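PDB 6B2Y: solute-binding periplasmic protein of iron/siderophore ABC transporter, which probably binds a chelated transition metal such as iron-siderophore in the periplasm and delivers it to an ABC importer of Yersinia pestis. Local coordinates for residues D163-N171 with K236-Q245; K170-L178 with A189-Q197. All blocks are in the same frame, centred on the assembly; numbering follows the deposited sequence.

Overall arrangement
Helix 168-182 is common to both contacts, which take up successive parts of it. Interaction 1 lies about 10 Å from the centre of the chain, where the loop before this helix and its first turn in one lobe meet residues 236-245 of the other. Interaction 2, about 15 Å out, pairs the next turns with helix 186-207, the long helix that runs between the lobes. Both are partly buried, with solvent-facing residues at their margins. Their chemistry differs: interaction 1 rests on hydrogen bonds that Asn238 gives to loop carbonyls and that a helix-start amide gives to a carboxylate, interaction 2 on apolar side chains without any hydrogen bond across. Phe164 packs on Thr172, Ser175 and Met176, joining the two regions.

Interaction 1: D163-N171 with K236-Q245; sequences DFRNSPLKN and KGNMGDFIDQ
Asn238 provides two of the three hydrogen bonds between the segments. Its ND2 donates to Arg165 O (2.8 Å, N-H...O 165°), with the acceptor in the amide plane and the donor in the carbonyl plane on a lone pair. CG lies anti to the backbone N (chi1 -163°), which carries the amide across to that carbonyl. The main-chain N of Asn238 reaches Asn166 O at 2.9 Å from well above the carbonyl plane, and Gly237 CA adds a C-H...O contact to the same oxygen. The third bond runs from Leu169 N to Asp241 OD2 (2.9 Å), meeting the anti side of the carboxylate but tilted out of its plane. Ser167, the N-cap residue, makes no capping bond with its side chain; the Asp241 carboxylate, from the other segment, takes up an N-H of the first turn and would probably be stabilised in its charged form by it. A water links Ser167 OG to Lys236 O.

Such contacts cross between the two lobes of a class III periplasmic binding protein, whose connection is the long helix 186-207. Behind them, both Asp163 oxygens hold the loop and the helix start: OD1 accepts from the N atoms of Arg165 and Asn166 in an Asx turn and Asx motif, OD2 from Ser167 N and Asn171 ND2.

Van der Waals packing completes the interface. Pro168 CG rests 3.6 Å from Phe242 CE1, the two side chains crossing at about a right angle, with CG oblique to the Phe242 ring. Towards the surface, Leu169 CD1 lies against the Gln245 amide, 3.3 Å from CD.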
ATOM      1  N   ASP A 163      -8.566   1.160  -7.644  1.00 14.97           N
ATOM      2  CA  ASP A 163      -7.301   0.456  -7.827  1.00 16.03           C
ATOM      3  C   ASP A 163      -6.138   1.306  -7.328  1.00 15.47           C
ATOM      4  O   ASP A 163      -5.917   2.419  -7.826  1.00 15.72           O
ATOM      5  CB  ASP A 163      -7.047   0.085  -9.288  1.00 17.52           C
ATOM      6  CG  ASP A 163      -5.687  -0.590  -9.470  1.00 18.05           C
ATOM      7  OD1 ASP A 163      -5.413  -1.570  -8.751  1.00 17.80           O
ATOM      8  OD2 ASP A 163      -4.890  -0.114 -10.310  1.00 20.93           O
ATOM      9  N   PHE A 164      -5.391   0.749  -6.371  1.00 16.44           N
ATOM     10  CA  PHE A 164      -4.090   1.243  -5.924  1.00 16.69           C
ATOM     11  C   PHE A 164      -3.001   0.206  -6.121  1.00 19.83           C
ATOM     12  O   PHE A 164      -1.850   0.442  -5.723  1.00 18.57           O
ATOM     13  CB  PHE A 164      -4.137   1.628  -4.436  1.00 15.48           C
ATOM     14  CG  PHE A 164      -5.205   2.617  -4.105  1.00 15.25           C
ATOM     15  CD1 PHE A 164      -5.072   3.948  -4.490  1.00 16.95           C
ATOM     16  CD2 PHE A 164      -6.356   2.210  -3.424  1.00 16.45           C
ATOM     17  CE1 PHE A 164      -6.041   4.873  -4.179  1.00 14.51           C
ATOM     18  CE2 PHE A 164      -7.336   3.125  -3.114  1.00 16.37           C
ATOM     19  CZ  PHE A 164      -7.186   4.457  -3.497  1.00 19.45           C
ATOM     20  N   ARG A 165      -3.332  -0.935  -6.721  1.00 18.96           N
ATOM     21  CA  ARG A 165      -2.463  -2.102  -6.744  1.00 19.45           C
ATOM     22  C   ARG A 165      -1.931  -2.418  -8.131  1.00 16.03           C
ATOM     23  O   ARG A 165      -0.734  -2.665  -8.295  1.00 19.01           O
ATOM     24  CB  ARG A 165      -3.226  -3.325  -6.204  1.00 20.47           C
ATOM     25  CG  ARG A 165      -2.294  -4.448  -5.694  1.00 23.52           C
ATOM     26  CD  ARG A 165      -3.045  -5.776  -5.509  1.00 26.54           C
ATOM     27  NE  ARG A 165      -3.752  -6.105  -6.739  1.00 35.02           N
ATOM     28  CZ  ARG A 165      -5.069  -6.234  -6.836  1.00 34.86           C
ATOM     29  NH1 ARG A 165      -5.826  -6.106  -5.750  1.00 36.11           N
ATOM     30  NH2 ARG A 165      -5.619  -6.514  -8.014  1.00 31.91           N
ATOM     31  N   ASN A 166      -2.804  -2.454  -9.139  1.00 19.21           N
ATOM     32  CA  ASN A 166      -2.372  -2.854 -10.474  1.00 19.09           C
ATOM     33  C   ASN A 166      -1.492  -1.786 -11.102  1.00 17.99           C
ATOM     34  O   ASN A 166      -0.354  -2.046 -11.517  1.00 21.80           O
ATOM     35  CB  ASN A 166      -3.589  -3.126 -11.358  1.00 20.98           C
ATOM     36  CG  ASN A 166      -4.403  -4.304 -10.872  1.00 21.61           C
ATOM     37  OD1 ASN A 166      -3.963  -5.050 -10.007  1.00 22.31           O
ATOM     38  ND2 ASN A 166      -5.595  -4.490 -11.445  1.00 25.44           N
ATOM     39  N   SER A 167      -2.011  -0.566 -11.195  1.00 18.77           N
ATOM     40  CA  SER A 167      -1.291   0.540 -11.815  1.00 18.74           C
ATOM     41  C   SER A 167      -1.432   1.777 -10.946  1.00 19.56           C
ATOM     42  O   SER A 167      -2.210   2.687 -11.261  1.00 21.03           O
ATOM     43  CB  SER A 167      -1.827   0.787 -13.227  1.00 23.16           C
ATOM     44  OG  SER A 167      -2.013  -0.469 -13.884  1.00 27.82           O
ATOM     45  N   PRO A 168      -0.683   1.856  -9.843  1.00 19.65           N
ATOM     46  CA  PRO A 168      -0.824   3.030  -8.966  1.00 18.17           C
ATOM     47  C   PRO A 168      -0.395   4.332  -9.619  1.00 18.68           C
ATOM     48  O   PRO A 168      -0.909   5.388  -9.234  1.00 20.64           O
ATOM     49  CB  PRO A 168       0.052   2.683  -7.747  1.00 20.71           C
ATOM     50  CG  PRO A 168       0.961   1.588  -8.194  1.00 19.27           C
ATOM     51  CD  PRO A 168       0.234   0.840  -9.277  1.00 20.12           C
ATOM     52  N   LEU A 169       0.499   4.301 -10.611  1.00 19.67           N
ATOM     53  CA  LEU A 169       0.857   5.537 -11.311  1.00 20.55           C
ATOM     54  C   LEU A 169      -0.367   6.173 -11.967  1.00 20.22           C
ATOM     55  O   LEU A 169      -0.608   7.382 -11.828  1.00 18.22           O
ATOM     56  CB  LEU A 169       1.945   5.261 -12.353  1.00 21.75           C
ATOM     57  CG  LEU A 169       2.133   6.418 -13.345  1.00 28.11           C
ATOM     58  CD1 LEU A 169       3.201   7.360 -12.834  1.00 28.70           C
ATOM     59  CD2 LEU A 169       2.475   5.929 -14.753  1.00 32.37           C
ATOM     60  N   LYS A 170      -1.152   5.370 -12.705  1.00 17.67           N
ATOM     61  CA  LYS A 170      -2.298   5.901 -13.439  1.00 17.95           C
ATOM     62  C   LYS A 170      -3.542   6.058 -12.575  1.00 15.73           C
ATOM     63  O   LYS A 170      -4.359   6.941 -12.845  1.00 15.76           O
ATOM     64  CB  LYS A 170      -2.629   4.975 -14.619  1.00 18.47           C
ATOM     65  CG  LYS A 170      -1.528   4.920 -15.656  1.00 24.77           C
ATOM     66  CD  LYS A 170      -1.981   4.149 -16.874  1.00 26.89           C
ATOM     67  CE  LYS A 170      -1.719   2.677 -16.708  1.00 28.62           C
ATOM     68  NZ  LYS A 170      -1.927   1.956 -17.999  1.00 32.92           N
ATOM     69  N   ASN A 171      -3.693   5.238 -11.527  1.00 16.27           N
ATOM     70  CA  ASN A 171      -5.008   5.007 -10.925  1.00 15.32           C
ATOM     71  C   ASN A 171      -5.143   5.499  -9.485  1.00 16.50           C
ATOM     72  O   ASN A 171      -6.269   5.520  -8.954  1.00 16.02           O
ATOM     73  CB  ASN A 171      -5.349   3.512 -10.960  1.00 16.18           C
ATOM     74  CG  ASN A 171      -5.644   3.002 -12.370  1.00 19.01           C
ATOM     75  OD1 ASN A 171      -5.810   3.782 -13.312  1.00 20.88           O
ATOM     76  ND2 ASN A 171      -5.725   1.676 -12.515  1.00 18.95           N
ATOM     77  N   LYS A 236       5.143  -4.748 -14.653  1.00 28.25           N
ATOM     78  CA  LYS A 236       4.570  -3.565 -15.305  1.00 23.43           C
ATOM     79  C   LYS A 236       3.399  -3.013 -14.491  1.00 26.33           C
ATOM     80  O   LYS A 236       2.228  -3.083 -14.884  1.00 25.14           O
ATOM     81  CB  LYS A 236       4.128  -3.899 -16.723  1.00 25.74           C
ATOM     82  CG  LYS A 236       5.197  -4.557 -17.581  1.00 31.04           C
ATOM     83  CD  LYS A 236       4.523  -5.455 -18.624  1.00 33.17           C
ATOM     84  CE  LYS A 236       5.365  -5.563 -19.877  1.00 36.09           C
ATOM     85  NZ  LYS A 236       6.546  -6.415 -19.609  1.00 37.92           N
ATOM     86  N   GLY A 237       3.740  -2.428 -13.342  1.00 24.47           N
ATOM     87  CA  GLY A 237       2.759  -1.872 -12.440  1.00 16.89           C
ATOM     88  C   GLY A 237       3.168  -2.130 -11.004  1.00 21.46           C
ATOM     89  O   GLY A 237       4.327  -2.429 -10.725  1.00 17.79           O
ATOM     90  N   ASN A 238       2.191  -2.001 -10.108  1.00 18.85           N
ATOM     91  CA  ASN A 238       2.419  -2.052  -8.663  1.00 18.65           C
ATOM     92  C   ASN A 238       3.681  -1.285  -8.274  1.00 17.26           C
ATOM     93  O   ASN A 238       3.888  -0.174  -8.764  1.00 19.34           O
ATOM     94  CB  ASN A 238       2.462  -3.497  -8.201  1.00 19.74           C
ATOM     95  CG  ASN A 238       2.268  -3.628  -6.689  1.00 18.66           C
ATOM     96  OD1 ASN A 238       3.220  -3.908  -5.973  1.00 19.23           O
ATOM     97  ND2 ASN A 238       1.049  -3.398  -6.207  1.00 19.01           N
ATOM     98  N   MET A 239       4.538  -1.854  -7.404  1.00 17.81           N
ATOM     99  CA  MET A 239       5.682  -1.096  -6.931  1.00 18.37           C
ATOM    100  C   MET A 239       6.680  -0.814  -8.044  1.00 19.18           C
ATOM    101  O   MET A 239       7.503   0.095  -7.894  1.00 19.48           O
ATOM    102  CB  MET A 239       6.354  -1.843  -5.768  1.00 18.55           C
ATOM    103  CG  MET A 239       5.505  -1.883  -4.512  1.00 19.01           C
ATOM    104  SD  MET A 239       6.573  -1.610  -3.094  1.00 23.22           S
ATOM    105  CE  MET A 239       5.565  -2.065  -1.674  1.00 22.34           C
ATOM    106  N   GLY A 240       6.608  -1.557  -9.156  1.00 17.18           N
ATOM    107  CA  GLY A 240       7.343  -1.167 -10.350  1.00 20.91           C
ATOM    108  C   GLY A 240       7.071   0.269 -10.752  1.00 21.16           C
ATOM    109  O   GLY A 240       7.977   0.987 -11.185  1.00 20.29           O
ATOM    110  N   ASP A 241       5.813   0.714 -10.609  1.00 18.94           N
ATOM    111  CA  ASP A 241       5.485   2.111 -10.884  1.00 21.00           C
ATOM    112  C   ASP A 241       6.294   3.057 -10.001  1.00 23.80           C
ATOM    113  O   ASP A 241       6.688   4.148 -10.441  1.00 19.45           O
ATOM    114  CB  ASP A 241       3.982   2.354 -10.666  1.00 19.54           C
ATOM    115  CG  ASP A 241       3.129   1.862 -11.824  1.00 22.31           C
ATOM    116  OD1 ASP A 241       3.699   1.338 -12.811  1.00 21.77           O
ATOM    117  OD2 ASP A 241       1.886   2.014 -11.753  1.00 20.21           O
ATOM    118  N   PHE A 242       6.507   2.688  -8.734  1.00 20.31           N
ATOM    119  CA  PHE A 242       7.266   3.568  -7.844  1.00 19.59           C
ATOM    120  C   PHE A 242       8.729   3.614  -8.241  1.00 19.26           C
ATOM    121  O   PHE A 242       9.371   4.670  -8.147  1.00 19.01           O
ATOM    122  CB  PHE A 242       7.163   3.106  -6.387  1.00 19.95           C
ATOM    123  CG  PHE A 242       5.758   2.817  -5.929  1.00 18.64           C
ATOM    124  CD1 PHE A 242       4.668   3.462  -6.495  1.00 26.15           C
ATOM    125  CD2 PHE A 242       5.541   1.907  -4.894  1.00 24.31           C
ATOM    126  CE1 PHE A 242       3.376   3.183  -6.057  1.00 22.90           C
ATOM    127  CE2 PHE A 242       4.264   1.631  -4.459  1.00 24.83           C
ATOM    128  CZ  PHE A 242       3.189   2.258  -5.043  1.00 22.79           C
ATOM    129  N   ILE A 243       9.282   2.467  -8.632  1.00 19.14           N
ATOM    130  CA  ILE A 243      10.653   2.440  -9.134  1.00 19.55           C
ATOM    131  C   ILE A 243      10.804   3.385 -10.322  1.00 19.77           C
ATOM    132  O   ILE A 243      11.725   4.217 -10.357  1.00 20.84           O
ATOM    133  CB  ILE A 243      11.052   1.003  -9.501  1.00 18.40           C
ATOM    134  CG1 ILE A 243      11.144   0.165  -8.224  1.00 20.19           C
ATOM    135  CG2 ILE A 243      12.388   0.976 -10.249  1.00 24.27           C
ATOM    136  CD1 ILE A 243      11.315  -1.322  -8.506  1.00 23.67           C
ATOM    137  N   ASP A 244       9.892   3.274 -11.298  1.00 21.13           N
ATOM    138  CA  ASP A 244       9.906   4.140 -12.480  1.00 23.69           C
ATOM    139  C   ASP A 244       9.905   5.614 -12.086  1.00 23.40           C
ATOM    140  O   ASP A 244      10.754   6.390 -12.541  1.00 25.07           O
ATOM    141  CB  ASP A 244       8.698   3.849 -13.391  1.00 23.55           C
ATOM    142  CG  ASP A 244       8.700   2.440 -13.982  1.00 24.56           C
ATOM    143  OD1 ASP A 244       9.682   1.687 -13.820  1.00 27.46           O
ATOM    144  OD2 ASP A 244       7.686   2.066 -14.620  1.00 28.66           O
ATOM    145  N   GLN A 245       8.937   6.029 -11.258  1.00 21.04           N
ATOM    146  CA  GLN A 245       8.826   7.444 -10.919  1.00 20.25           C
ATOM    147  C   GLN A 245      10.029   7.930 -10.131  1.00 21.15           C
ATOM    148  O   GLN A 245      10.390   9.110 -10.209  1.00 23.77           O
ATOM    149  CB  GLN A 245       7.551   7.708 -10.113  1.00 22.92           C
ATOM    150  CG  GLN A 245       6.273   7.536 -10.915  1.00 25.83           C
ATOM    151  CD  GLN A 245       5.027   7.749 -10.064  1.00 28.12           C
ATOM    152  OE1 GLN A 245       4.441   8.828 -10.074  1.00 30.13           O
ATOM    153  NE2 GLN A 245       4.616   6.715  -9.337  1.00 28.88           N
TER
HETATM  154  O   HOH W   1       0.558  -0.931 -15.202  1.00 26.37           O

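Interaction 2: K170-L178 with A189-Q197; sequences KNTLPSMRL and AENYINFYQ
An antiparallel helical hairpin brings Leu173 against Ile193 and Tyr196: helix 168-182, which packs on strand 159-162 of one lobe, turns back as helix 186-207, the long connecting helix of the class III binding-protein fold. The axes of the two segments approach to 9.0 Å, with 165° between their directions. Leu173 fills the middle of the seam. Its CG stands beside the backbone N (chi1 -62°), and CD2 comes within 3.6 Å of Tyr196 CD1, approaching the ring obliquely, and 4.0 Å of Ile193 CG1. The other branch goes outward, CD1 making a van der Waals contact with Gln197 OE1 at 3.3 Å; the NE2 of that amide bonds to Asp201 OD1. The preceding residue, Thr172, sets CG2 3.8 Å from Tyr196 CE2, the two side chains crossing at about a right angle.

Towards the turn of the hairpin the helices come close through a small residue: Ala189 CB sits 3.4 Å from Met176 O. Met176 itself sends CG towards the Tyr192 ring. On the solvent side, Arg177 extends CG anti to its own N (chi1 -179°) and then bends at chi3, which lays one guanidinium face over Ile193 CD1, offset towards the rim.

The tyrosine hydroxyls find partners beyond the hairpin, Tyr192 OH at Pro337 O and Tyr196 OH at Asn339 OD1, while Thr172 OG1 bonds to Pro168 O one turn back in its own helix. With no hydrogen bond crossing between the segments, their association depends on shape and apolar burial, while the tyrosine hydroxyls tie the connecting helix to the loop before helix 340-350.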
ATOM      1  N   LYS A 170      -1.152   5.370 -12.705  1.00 17.67           N
ATOM      2  CA  LYS A 170      -2.298   5.901 -13.439  1.00 17.95           C
ATOM      3  C   LYS A 170      -3.542   6.058 -12.575  1.00 15.73           C
ATOM      4  O   LYS A 170      -4.359   6.941 -12.845  1.00 15.76           O
ATOM      5  CB  LYS A 170      -2.629   4.975 -14.619  1.00 18.47           C
ATOM      6  CG  LYS A 170      -1.528   4.920 -15.656  1.00 24.77           C
ATOM      7  CD  LYS A 170      -1.981   4.149 -16.874  1.00 26.89           C
ATOM      8  CE  LYS A 170      -1.719   2.677 -16.708  1.00 28.62           C
ATOM      9  NZ  LYS A 170      -1.927   1.956 -17.999  1.00 32.92           N
ATOM     10  N   ASN A 171      -3.693   5.238 -11.527  1.00 16.27           N
ATOM     11  CA  ASN A 171      -5.008   5.007 -10.925  1.00 15.32           C
ATOM     12  C   ASN A 171      -5.143   5.499  -9.485  1.00 16.50           C
ATOM     13  O   ASN A 171      -6.269   5.520  -8.954  1.00 16.02           O
ATOM     14  CB  ASN A 171      -5.349   3.512 -10.960  1.00 16.18           C
ATOM     15  CG  ASN A 171      -5.644   3.002 -12.370  1.00 19.01           C
ATOM     16  OD1 ASN A 171      -5.810   3.782 -13.312  1.00 20.88           O
ATOM     17  ND2 ASN A 171      -5.725   1.676 -12.515  1.00 18.95           N
ATOM     18  N   THR A 172      -4.044   5.886  -8.836  1.00 17.00           N
ATOM     19  CA  THR A 172      -4.154   6.303  -7.439  1.00 16.41           C
ATOM     20  C   THR A 172      -5.029   7.541  -7.311  1.00 17.25           C
ATOM     21  O   THR A 172      -5.940   7.586  -6.471  1.00 15.05           O
ATOM     22  CB  THR A 172      -2.776   6.573  -6.842  1.00 15.42           C
ATOM     23  OG1 THR A 172      -2.015   5.366  -6.819  1.00 17.71           O
ATOM     24  CG2 THR A 172      -2.930   7.087  -5.397  1.00 14.18           C
ATOM     25  N   LEU A 173      -4.758   8.566  -8.138  1.00 14.86           N
ATOM     26  CA  LEU A 173      -5.514   9.815  -8.040  1.00 16.32           C
ATOM     27  C   LEU A 173      -6.933   9.669  -8.570  1.00 16.27           C
ATOM     28  O   LEU A 173      -7.877  10.139  -7.899  1.00 15.35           O
ATOM     29  CB  LEU A 173      -4.745  10.947  -8.740  1.00 15.48           C
ATOM     30  CG  LEU A 173      -3.398  11.199  -8.076  1.00 20.11           C
ATOM     31  CD1 LEU A 173      -2.681  12.363  -8.765  1.00 20.48           C
ATOM     32  CD2 LEU A 173      -3.612  11.493  -6.578  1.00 19.74           C
ATOM     33  N   PRO A 174      -7.171   9.053  -9.735  1.00 15.95           N
ATOM     34  CA  PRO A 174      -8.565   8.749 -10.105  1.00 16.30           C
ATOM     35  C   PRO A 174      -9.307   7.982  -9.024  1.00 16.40           C
ATOM     36  O   PRO A 174     -10.486   8.261  -8.794  1.00 17.13           O
ATOM     37  CB  PRO A 174      -8.411   7.923 -11.386  1.00 16.47           C
ATOM     38  CG  PRO A 174      -7.176   8.466 -12.029  1.00 15.50           C
ATOM     39  CD  PRO A 174      -6.237   8.694 -10.823  1.00 13.46           C
ATOM     40  N   SER A 175      -8.662   7.001  -8.373  1.00 14.13           N
ATOM     41  CA  SER A 175      -9.370   6.240  -7.343  1.00 15.66           C
ATOM     42  C   SER A 175      -9.790   7.139  -6.186  1.00 16.77           C
ATOM     43  O   SER A 175     -10.876   6.971  -5.618  1.00 17.60           O
ATOM     44  CB  SER A 175      -8.496   5.100  -6.819  1.00 16.12           C
ATOM     45  OG  SER A 175      -8.327   4.095  -7.802  1.00 16.68           O
ATOM     46  N   MET A 176      -8.935   8.093  -5.806  1.00 14.36           N
ATOM     47  CA  MET A 176      -9.310   8.989  -4.712  1.00 17.43           C
ATOM     48  C   MET A 176     -10.427   9.941  -5.122  1.00 18.79           C
ATOM     49  O   MET A 176     -11.309  10.243  -4.312  1.00 19.76           O
ATOM     50  CB  MET A 176      -8.095   9.791  -4.216  1.00 12.39           C
ATOM     51  CG  MET A 176      -7.021   8.992  -3.472  1.00 12.84           C
ATOM     52  SD  MET A 176      -7.683   8.042  -2.073  1.00 18.87           S
ATOM     53  CE  MET A 176      -8.405   9.385  -1.113  1.00 18.54           C
ATOM     54  N   ARG A 177     -10.423  10.435  -6.371  1.00 14.22           N
ATOM     55  CA  ARG A 177     -11.541  11.278  -6.789  1.00 15.86           C
ATOM     56  C   ARG A 177     -12.842  10.485  -6.767  1.00 16.23           C
ATOM     57  O   ARG A 177     -13.870  10.966  -6.260  1.00 17.32           O
ATOM     58  CB  ARG A 177     -11.299  11.864  -8.190  1.00 16.20           C
ATOM     59  CG  ARG A 177     -12.455  12.789  -8.643  1.00 16.54           C
ATOM     60  CD  ARG A 177     -12.157  13.525  -9.977  1.00 15.35           C
ATOM     61  NE  ARG A 177     -10.965  14.366  -9.858  1.00 16.09           N
ATOM     62  CZ  ARG A 177      -9.763  14.013 -10.315  1.00 17.12           C
ATOM     63  NH1 ARG A 177      -9.589  12.861 -10.944  1.00 15.13           N
ATOM     64  NH2 ARG A 177      -8.722  14.814 -10.136  1.00 15.76           N
ATOM     65  N   LEU A 178     -12.803   9.253  -7.281  1.00 16.69           N
ATOM     66  CA  LEU A 178     -13.977   8.382  -7.281  1.00 16.89           C
ATOM     67  C   LEU A 178     -14.499   8.122  -5.866  1.00 16.65           C
ATOM     68  O   LEU A 178     -15.718   8.146  -5.626  1.00 16.47           O
ATOM     69  CB  LEU A 178     -13.623   7.061  -7.969  1.00 17.20           C
ATOM     70  CG  LEU A 178     -14.562   5.881  -7.748  1.00 19.68           C
ATOM     71  CD1 LEU A 178     -15.866   6.146  -8.499  1.00 16.03           C
ATOM     72  CD2 LEU A 178     -13.867   4.644  -8.302  1.00 21.18           C
ATOM     73  N   ALA A 189     -11.155  14.686  -0.895  1.00 19.63           N
ATOM     74  CA  ALA A 189     -10.464  13.996  -1.985  1.00 19.84           C
ATOM     75  C   ALA A 189      -9.576  14.957  -2.760  1.00 20.82           C
ATOM     76  O   ALA A 189      -8.408  14.656  -3.039  1.00 19.72           O
ATOM     77  CB  ALA A 189     -11.479  13.327  -2.910  1.00 21.35           C
ATOM     78  N   GLU A 190     -10.119  16.128  -3.111  1.00 20.30           N
ATOM     79  CA  GLU A 190      -9.334  17.135  -3.817  1.00 22.27           C
ATOM     80  C   GLU A 190      -8.133  17.584  -2.995  1.00 19.55           C
ATOM     81  O   GLU A 190      -7.032  17.745  -3.532  1.00 21.10           O
ATOM     82  CB  GLU A 190     -10.218  18.331  -4.187  1.00 22.76           C
ATOM     83  CG  GLU A 190      -9.443  19.412  -4.923  1.00 24.75           C
ATOM     84  CD  GLU A 190     -10.334  20.463  -5.565  1.00 28.29           C
ATOM     85  OE1 GLU A 190     -11.509  20.175  -5.860  1.00 27.81           O
ATOM     86  OE2 GLU A 190      -9.837  21.584  -5.781  1.00 32.85           O
ATOM     87  N   ASN A 191      -8.318  17.796  -1.682  1.00 18.53           N
ATOM     88  CA  ASN A 191      -7.185  18.166  -0.837  1.00 19.13           C
ATOM     89  C   ASN A 191      -6.099  17.101  -0.892  1.00 20.76           C
ATOM     90  O   ASN A 191      -4.909  17.419  -1.022  1.00 18.89           O
ATOM     91  CB  ASN A 191      -7.643  18.383   0.614  1.00 23.93           C
ATOM     92  CG  ASN A 191      -8.555  19.588   0.769  1.00 29.94           C
ATOM     93  OD1 ASN A 191      -8.600  20.461  -0.111  1.00 28.00           O
ATOM     94  ND2 ASN A 191      -9.300  19.636   1.876  1.00 27.89           N
ATOM     95  N   TYR A 192      -6.483  15.823  -0.825  1.00 19.30           N
ATOM     96  CA  TYR A 192      -5.457  14.790  -0.855  1.00 18.60           C
ATOM     97  C   TYR A 192      -4.796  14.692  -2.238  1.00 17.27           C
ATOM     98  O   TYR A 192      -3.573  14.520  -2.334  1.00 20.82           O
ATOM     99  CB  TYR A 192      -6.016  13.432  -0.416  1.00 19.80           C
ATOM    100  CG  TYR A 192      -4.869  12.469  -0.254  1.00 18.70           C
ATOM    101  CD1 TYR A 192      -4.037  12.529   0.861  1.00 19.32           C
ATOM    102  CD2 TYR A 192      -4.536  11.573  -1.274  1.00 16.95           C
ATOM    103  CE1 TYR A 192      -2.958  11.693   0.988  1.00 19.84           C
ATOM    104  CE2 TYR A 192      -3.451  10.732  -1.158  1.00 17.69           C
ATOM    105  CZ  TYR A 192      -2.662  10.793  -0.033  1.00 19.00           C
ATOM    106  OH  TYR A 192      -1.580   9.962   0.085  1.00 18.48           O
ATOM    107  N   ILE A 193      -5.578  14.830  -3.316  1.00 15.94           N
ATOM    108  CA  ILE A 193      -5.013  14.739  -4.666  1.00 18.49           C
ATOM    109  C   ILE A 193      -3.930  15.787  -4.858  1.00 19.17           C
ATOM    110  O   ILE A 193      -2.847  15.501  -5.389  1.00 19.02           O
ATOM    111  CB  ILE A 193      -6.125  14.877  -5.718  1.00 19.07           C
ATOM    112  CG1 ILE A 193      -6.930  13.583  -5.809  1.00 16.02           C
ATOM    113  CG2 ILE A 193      -5.560  15.290  -7.086  1.00 17.18           C
ATOM    114  CD1 ILE A 193      -8.367  13.827  -6.306  1.00 18.44           C
ATOM    115  N   ASN A 194      -4.202  17.012  -4.412  1.00 18.21           N
ATOM    116  CA  ASN A 194      -3.214  18.082  -4.491  1.00 20.65           C
ATOM    117  C   ASN A 194      -1.989  17.777  -3.632  1.00 20.15           C
ATOM    118  O   ASN A 194      -0.858  17.993  -4.070  1.00 21.88           O
ATOM    119  CB  ASN A 194      -3.863  19.406  -4.073  1.00 19.15           C
ATOM    120  CG  ASN A 194      -4.706  20.008  -5.185  1.00 24.73           C
ATOM    121  OD1 ASN A 194      -4.488  19.702  -6.343  1.00 24.03           O
ATOM    122  ND2 ASN A 194      -5.668  20.858  -4.838  1.00 29.38           N
ATOM    123  N   PHE A 195      -2.193  17.273  -2.404  1.00 18.48           N
ATOM    124  CA  PHE A 195      -1.056  16.936  -1.541  1.00 19.87           C
ATOM    125  C   PHE A 195      -0.204  15.834  -2.154  1.00 18.92           C
ATOM    126  O   PHE A 195       1.029  15.887  -2.129  1.00 17.26           O
ATOM    127  CB  PHE A 195      -1.568  16.518  -0.156  1.00 17.05           C
ATOM    128  CG  PHE A 195      -0.512  15.900   0.733  1.00 19.40           C
ATOM    129  CD1 PHE A 195       0.305  16.702   1.521  1.00 25.77           C
ATOM    130  CD2 PHE A 195      -0.347  14.521   0.789  1.00 19.77           C
ATOM    131  CE1 PHE A 195       1.280  16.130   2.358  1.00 26.87           C
ATOM    132  CE2 PHE A 195       0.611  13.946   1.612  1.00 26.75           C
ATOM    133  CZ  PHE A 195       1.429  14.753   2.403  1.00 26.88           C
ATOM    134  N   TYR A 196      -0.849  14.827  -2.722  1.00 19.57           N
ATOM    135  CA  TYR A 196      -0.116  13.722  -3.322  1.00 19.38           C
ATOM    136  C   TYR A 196       0.664  14.180  -4.553  1.00 18.40           C
ATOM    137  O   TYR A 196       1.862  13.902  -4.685  1.00 18.92           O
ATOM    138  CB  TYR A 196      -1.117  12.629  -3.682  1.00 16.87           C
ATOM    139  CG  TYR A 196      -0.559  11.364  -4.279  1.00 19.25           C
ATOM    140  CD1 TYR A 196      -0.191  11.308  -5.633  1.00 19.71           C
ATOM    141  CD2 TYR A 196      -0.456  10.207  -3.517  1.00 15.92           C
ATOM    142  CE1 TYR A 196       0.288  10.150  -6.195  1.00 18.82           C
ATOM    143  CE2 TYR A 196       0.024   9.046  -4.068  1.00 20.08           C
ATOM    144  CZ  TYR A 196       0.390   9.017  -5.407  1.00 18.98           C
ATOM    145  OH  TYR A 196       0.866   7.863  -5.972  1.00 18.30           O
ATOM    146  N   GLN A 197      -0.010  14.880  -5.472  1.00 20.47           N
ATOM    147  CA  GLN A 197       0.661  15.299  -6.696  1.00 19.01           C
ATOM    148  C   GLN A 197       1.831  16.229  -6.392  1.00 19.87           C
ATOM    149  O   GLN A 197       2.898  16.106  -7.000  1.00 22.10           O
ATOM    150  CB  GLN A 197      -0.326  15.977  -7.644  1.00 21.08           C
ATOM    151  CG  GLN A 197       0.275  16.189  -9.029  1.00 22.58           C
ATOM    152  CD  GLN A 197       0.476  14.877  -9.778  1.00 27.61           C
ATOM    153  OE1 GLN A 197      -0.482  14.289 -10.283  1.00 25.34           O
ATOM    154  NE2 GLN A 197       1.716  14.399  -9.824  1.00 24.89           N
TER